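Local coordinates for protein beta-galactosidase (Trichoderma reesei, PDB 3OG2) that probably hydrolyses terminal non-reducing beta-D-galactose residues from beta-D-galactosides, as a secreted glycoside hydrolase of family 35, at residues S450-F462 with S467-T481. Numbering follows the deposited sequence.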
loop_
_atom_site.group_PDB
_atom_site.type_symbol
_atom_site.label_atom_id
_atom_site.label_comp_id
_atom_site.label_asym_id
_atom_site.label_seq_id
_atom_site.Cartn_x
_atom_site.Cartn_y
_atom_site.Cartn_z
ATOM N N SER A 450 15.909 -13.748 13.584
ATOM C CA SER A 450 15.084 -14.701 14.358
ATOM C C SER A 450 14.902 -15.937 13.491
ATOM O O SER A 450 14.819 -15.839 12.277
ATOM C CB SER A 450 13.748 -14.044 14.675
ATOM O OG SER A 450 12.884 -14.935 15.350
ATOM N N LYS A 451 14.863 -17.107 14.124
ATOM C CA LYS A 451 14.765 -18.349 13.373
ATOM C C LYS A 451 13.631 -19.177 13.899
ATOM O O LYS A 451 13.320 -19.058 15.074
ATOM C CB LYS A 451 16.052 -19.178 13.500
ATOM C CG LYS A 451 17.187 -18.390 12.815
ATOM C CD LYS A 451 18.221 -19.253 12.153
ATOM C CE LYS A 451 19.434 -18.377 11.848
ATOM N NZ LYS A 451 19.309 -17.844 10.458
ATOM N N ILE A 452 13.087 -20.021 13.051
ATOM C CA ILE A 452 12.168 -21.061 13.467
ATOM C C ILE A 452 12.871 -22.404 13.282
ATOM O O ILE A 452 13.243 -22.810 12.191
ATOM C CB ILE A 452 10.836 -21.016 12.702
ATOM C CG1 ILE A 452 10.447 -19.558 12.440
ATOM C CG2 ILE A 452 9.773 -21.831 13.437
ATOM C CD1 ILE A 452 9.063 -19.118 12.879
ATOM N N HIS A 453 13.077 -23.105 14.414
ATOM C CA HIS A 453 13.578 -24.480 14.399
ATOM C C HIS A 453 12.374 -25.405 14.507
ATOM O O HIS A 453 11.342 -25.013 15.062
ATOM C CB HIS A 453 14.554 -24.748 15.525
ATOM C CG HIS A 453 15.715 -23.806 15.566
ATOM N ND1 HIS A 453 16.375 -23.329 14.438
ATOM C CD2 HIS A 453 16.370 -23.259 16.599
ATOM C CE1 HIS A 453 17.381 -22.522 14.807
ATOM N NE2 HIS A 453 17.387 -22.459 16.127
ATOM N N VAL A 454 12.471 -26.622 13.969
ATOM C CA VAL A 454 11.339 -27.537 14.005
ATOM C C VAL A 454 11.738 -28.913 14.511
ATOM O O VAL A 454 12.884 -29.339 14.403
ATOM C CB VAL A 454 10.694 -27.702 12.598
ATOM C CG1 VAL A 454 10.121 -26.376 12.088
ATOM C CG2 VAL A 454 11.675 -28.232 11.572
ATOM N N THR A 455 10.751 -29.615 15.077
ATOM C CA THR A 455 10.915 -31.041 15.375
ATOM C C THR A 455 9.725 -31.832 14.802
ATOM O O THR A 455 8.582 -31.307 14.715
ATOM C CB THR A 455 11.133 -31.381 16.864
ATOM O OG1 THR A 455 9.959 -31.069 17.603
ATOM C CG2 THR A 455 12.299 -30.589 17.479
ATOM N N ASP A 456 9.968 -33.083 14.430
ATOM C CA ASP A 456 9.005 -33.972 13.810
ATOM C C ASP A 456 8.187 -33.253 12.750
ATOM O O ASP A 456 6.944 -33.201 12.762
ATOM C CB ASP A 456 8.065 -34.571 14.871
ATOM C CG ASP A 456 8.922 -35.512 15.727
ATOM O OD1 ASP A 456 9.380 -36.562 15.191
ATOM O OD2 ASP A 456 9.157 -35.211 16.901
ATOM N N TYR A 457 8.921 -32.647 11.809
ATOM C CA TYR A 457 8.305 -31.859 10.745
ATOM C C TYR A 457 8.062 -32.766 9.563
ATOM O O TYR A 457 9.028 -33.321 8.994
ATOM C CB TYR A 457 9.256 -30.710 10.394
ATOM C CG TYR A 457 8.708 -29.814 9.311
ATOM C CD1 TYR A 457 8.979 -30.096 7.948
ATOM C CD2 TYR A 457 7.913 -28.712 9.614
ATOM C CE1 TYR A 457 8.474 -29.295 6.945
ATOM C CE2 TYR A 457 7.427 -27.901 8.609
ATOM C CZ TYR A 457 7.722 -28.193 7.283
ATOM O OH TYR A 457 7.223 -27.414 6.265
ATOM N N PRO A 458 6.825 -32.933 9.119
ATOM C CA PRO A 458 6.584 -33.846 8.006
ATOM C C PRO A 458 6.963 -33.252 6.647
ATOM O O PRO A 458 6.638 -32.086 6.314
ATOM C CB PRO A 458 5.059 -34.060 8.037
ATOM C CG PRO A 458 4.531 -32.955 8.872
ATOM C CD PRO A 458 5.609 -32.349 9.682
ATOM N N VAL A 459 7.666 -34.048 5.863
ATOM C CA VAL A 459 8.071 -33.711 4.521
ATOM C C VAL A 459 7.536 -34.796 3.603
ATOM O O VAL A 459 8.220 -35.726 3.133
ATOM C CB VAL A 459 9.587 -33.554 4.399
ATOM C CG1 VAL A 459 9.990 -33.082 2.989
ATOM C CG2 VAL A 459 10.124 -32.561 5.447
ATOM N N GLY A 460 6.235 -34.796 3.346
ATOM C CA GLY A 460 5.633 -35.877 2.547
ATOM C C GLY A 460 5.688 -37.176 3.333
ATOM O O GLY A 460 5.253 -37.313 4.481
ATOM N N LYS A 461 6.262 -38.176 2.682
ATOM C CA LYS A 461 6.435 -39.450 3.375
ATOM C C LYS A 461 7.616 -39.422 4.323
ATOM O O LYS A 461 7.707 -40.431 5.034
ATOM C CB LYS A 461 6.566 -40.545 2.293
ATOM C CG LYS A 461 5.173 -40.700 1.678
ATOM C CD LYS A 461 4.961 -41.820 0.711
ATOM C CE LYS A 461 3.644 -41.645 -0.050
ATOM N NZ LYS A 461 2.462 -41.800 0.860
ATOM N N PHE A 462 8.434 -38.418 4.350
ATOM C CA PHE A 462 9.638 -38.388 5.150
ATOM C C PHE A 462 9.340 -37.534 6.361
ATOM O O PHE A 462 8.363 -36.758 6.355
ATOM C CB PHE A 462 10.787 -37.759 4.361
ATOM C CG PHE A 462 11.126 -38.581 3.139
ATOM C CD1 PHE A 462 10.539 -38.340 1.913
ATOM C CD2 PHE A 462 12.028 -39.645 3.251
ATOM C CE1 PHE A 462 10.863 -39.123 0.794
ATOM C CE2 PHE A 462 12.380 -40.458 2.173
ATOM C CZ PHE A 462 11.754 -40.183 0.937
ATOM N N SER A 467 15.140 -29.894 12.590
ATOM C CA SER A 467 16.042 -29.085 11.766
ATOM C C SER A 467 16.282 -27.741 12.424
ATOM O O SER A 467 15.292 -27.115 12.884
ATOM C CB SER A 467 15.424 -28.851 10.384
ATOM O OG SER A 467 16.306 -28.023 9.607
ATOM N N THR A 468 17.534 -27.307 12.460
ATOM C CA THR A 468 17.829 -25.964 12.906
ATOM C C THR A 468 17.763 -25.021 11.709
ATOM O O THR A 468 17.359 -23.848 11.842
ATOM C CB THR A 468 19.206 -25.843 13.566
ATOM O OG1 THR A 468 20.226 -26.117 12.590
ATOM C CG2 THR A 468 19.396 -26.897 14.667
ATOM N N ALA A 469 18.106 -25.513 10.520
ATOM C CA ALA A 469 17.959 -24.640 9.349
ATOM C C ALA A 469 16.501 -24.416 9.024
ATOM O O ALA A 469 15.664 -25.297 9.283
ATOM C CB ALA A 469 18.649 -25.366 8.174
ATOM N N GLU A 470 16.214 -23.272 8.422
ATOM C CA GLU A 470 14.837 -22.941 8.115
ATOM C C GLU A 470 14.402 -23.562 6.810
ATOM O O GLU A 470 15.198 -23.805 5.902
ATOM C CB GLU A 470 14.725 -21.396 8.110
ATOM C CG GLU A 470 14.929 -20.898 9.567
ATOM C CD GLU A 470 14.659 -19.426 9.744
ATOM O OE1 GLU A 470 15.531 -18.594 9.346
ATOM O OE2 GLU A 470 13.560 -19.127 10.291
ATOM N N ILE A 471 13.120 -23.861 6.734
ATOM C CA ILE A 471 12.552 -24.485 5.553
ATOM C C ILE A 471 12.044 -23.402 4.621
ATOM O O ILE A 471 11.289 -22.518 5.045
ATOM C CB ILE A 471 11.388 -25.390 5.971
ATOM C CG1 ILE A 471 11.887 -26.599 6.745
ATOM C CG2 ILE A 471 10.573 -25.879 4.765
ATOM C CD1 ILE A 471 11.467 -26.741 8.132
ATOM N N PHE A 472 12.480 -23.438 3.386
ATOM C CA PHE A 472 11.945 -22.562 2.334
ATOM C C PHE A 472 10.714 -23.217 1.704
ATOM O O PHE A 472 9.638 -22.629 1.635
ATOM C CB PHE A 472 13.045 -22.243 1.295
ATOM C CG PHE A 472 12.425 -21.508 0.126
ATOM C CD1 PHE A 472 12.009 -20.175 0.280
ATOM C CD2 PHE A 472 12.255 -22.125 -1.100
ATOM C CE1 PHE A 472 11.438 -19.507 -0.790
ATOM C CE2 PHE A 472 11.673 -21.443 -2.170
ATOM C CZ PHE A 472 11.279 -20.122 -2.028
ATOM N N THR A 473 10.849 -24.456 1.242
ATOM C CA THR A 473 9.717 -25.180 0.671
ATOM C C THR A 473 10.030 -26.654 0.663
ATOM O O THR A 473 11.207 -27.063 0.876
ATOM C CB THR A 473 9.386 -24.686 -0.757
ATOM O OG1 THR A 473 8.060 -25.113 -1.097
ATOM C CG2 THR A 473 10.343 -25.258 -1.809
ATOM N N TRP A 474 9.014 -27.455 0.393
ATOM C CA TRP A 474 9.281 -28.869 0.073
ATOM C C TRP A 474 8.099 -29.320 -0.774
ATOM O O TRP A 474 7.024 -28.717 -0.676
ATOM C CB TRP A 474 9.446 -29.748 1.315
ATOM C CG TRP A 474 8.203 -29.835 2.144
ATOM C CD1 TRP A 474 7.889 -29.018 3.198
ATOM C CD2 TRP A 474 7.118 -30.753 2.002
ATOM N NE1 TRP A 474 6.668 -29.370 3.720
ATOM C CE2 TRP A 474 6.173 -30.427 3.007
ATOM C CE3 TRP A 474 6.872 -31.803 1.098
ATOM C CZ2 TRP A 474 5.000 -31.148 3.122
ATOM C CZ3 TRP A 474 5.685 -32.528 1.218
ATOM C CH2 TRP A 474 4.764 -32.176 2.242
ATOM N N ASN A 475 8.300 -30.354 -1.598
ATOM C CA ASN A 475 7.174 -30.942 -2.289
ATOM C C ASN A 475 7.532 -32.372 -2.660
ATOM O O ASN A 475 8.688 -32.743 -2.816
ATOM C CB ASN A 475 6.789 -30.130 -3.563
ATOM C CG ASN A 475 5.295 -30.288 -3.800
ATOM O OD1 ASN A 475 4.606 -31.244 -3.302
ATOM N ND2 ASN A 475 4.681 -29.354 -4.460
ATOM N N GLU A 476 6.489 -33.178 -2.777
ATOM C CA GLU A 476 6.546 -34.559 -3.255
ATOM C C GLU A 476 6.256 -34.526 -4.753
ATOM O O GLU A 476 5.127 -34.261 -5.141
ATOM C CB GLU A 476 5.527 -35.397 -2.484
ATOM C CG GLU A 476 5.613 -36.847 -3.002
ATOM C CD GLU A 476 4.867 -37.863 -2.187
ATOM O OE1 GLU A 476 4.554 -37.584 -1.012
ATOM O OE2 GLU A 476 4.641 -38.943 -2.759
ATOM N N PHE A 477 7.219 -34.790 -5.617
ATOM C CA PHE A 477 7.096 -34.875 -7.053
ATOM C C PHE A 477 6.971 -36.346 -7.422
ATOM O O PHE A 477 7.025 -37.250 -6.590
ATOM C CB PHE A 477 8.305 -34.238 -7.729
ATOM C CG PHE A 477 8.440 -32.773 -7.378
ATOM C CD1 PHE A 477 7.508 -31.879 -7.833
ATOM C CD2 PHE A 477 9.482 -32.286 -6.589
ATOM C CE1 PHE A 477 7.604 -30.541 -7.494
ATOM C CE2 PHE A 477 9.598 -30.946 -6.294
ATOM C CZ PHE A 477 8.673 -30.035 -6.774
ATOM N N ALA A 478 6.778 -36.613 -8.703
ATOM C CA ALA A 478 6.433 -38.019 -8.988
ATOM C C ALA A 478 7.593 -38.969 -8.714
ATOM O O ALA A 478 7.391 -40.156 -8.453
ATOM C CB ALA A 478 5.926 -38.097 -10.409
ATOM N N GLU A 479 8.843 -38.530 -8.725
ATOM C CA GLU A 479 9.984 -39.442 -8.658
ATOM C C GLU A 479 10.896 -39.138 -7.479
ATOM O O GLU A 479 11.801 -39.884 -7.096
ATOM C CB GLU A 479 10.687 -39.338 -10.013
ATOM C CG GLU A 479 11.286 -38.016 -10.385
ATOM C CD GLU A 479 10.389 -36.852 -10.722
ATOM O OE1 GLU A 479 9.471 -36.470 -9.975
ATOM O OE2 GLU A 479 10.580 -36.225 -11.798
ATOM N N LYS A 480 10.712 -38.003 -6.844
ATOM C CA LYS A 480 11.545 -37.568 -5.748
ATOM C C LYS A 480 10.710 -36.635 -4.833
ATOM O O LYS A 480 9.731 -36.040 -5.281
ATOM C CB LYS A 480 12.803 -36.821 -6.158
ATOM C CG LYS A 480 12.764 -35.638 -7.104
ATOM C CD LYS A 480 14.082 -34.884 -7.247
ATOM C CE LYS A 480 14.088 -33.731 -8.264
ATOM N NZ LYS A 480 15.457 -33.046 -8.287
ATOM N N THR A 481 11.146 -36.521 -3.599
ATOM C CA THR A 481 10.672 -35.461 -2.697
ATOM C C THR A 481 11.793 -34.456 -2.548
ATOM O O THR A 481 12.936 -34.875 -2.365
ATOM C CB THR A 481 10.255 -36.056 -1.343
ATOM O OG1 THR A 481 9.166 -36.968 -1.541
ATOM C CG2 THR A 481 9.749 -35.016 -0.362
HETATM O O HOH W 1 18.012 -19.577 8.721
HETATM O O HOH W 2 11.615 -23.177 9.115
HETATM O O HOH W 3 13.194 -24.903 10.724
HETATM O O HOH W 4 7.181 -37.877 0.136
#
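Glu470 OE2 is gripped by two donors: Ile452 N, 2.9 Å away and reaching it from above the carboxylate plane, and the ammonium of Lys309, which makes a salt bridge. Glu470 OE1 lies 4.0 Å from Lys451 NZ, too far for a salt bridge, and one water joins the two; the lysine makes salt bridges to Asp449 and Glu491. Opposite charges around this buried carboxylate would be expected to favour its ionised form. Val454 and Ser467 form an antiparallel hydrogen-bonded pair, with Ser467 N to Val454 O at 2.9 Å. Beyond this bridge the chain leaves the eight-stranded antiparallel sheet of 450-459 and 462-467 and enters strand 470-476, at the edge of a second sheet, so the contact packs two sheets of beta-galactosidase domain 2; strands 450-454 and 470-476 run at 85° to each other. Past the corner at Thr455 and Asp456, Ile471 CD1 sits 4.0 Å above the centre of the Tyr457 ring and also touches Val454 CG2. Tyr457, its CG anti to the backbone N (chi1 -179°), carries its hydroxyl to the indole edge of Trp474, where NE1 gives OH a weak, bent bond of 3.3 Å; Ser372 also bonds this hydroxyl. One face of the Trp474 indole lies against the backbone, Val459 CA standing 3.9 Å over the six-membered ring and Gly460 N close by. Replacing Trp474 by an alanine would probably open a gap beneath the backbone of Val459 and Gly460, at the start of the type II' turn Val459 to Phe462, and leave the Tyr457 hydroxyl without its NE1 donor. Farther along, water links Lys461 N, Glu476 OE1 (weakly) and Thr481 OG1, the last lying at the edge of the Phe462 ring, near its plane.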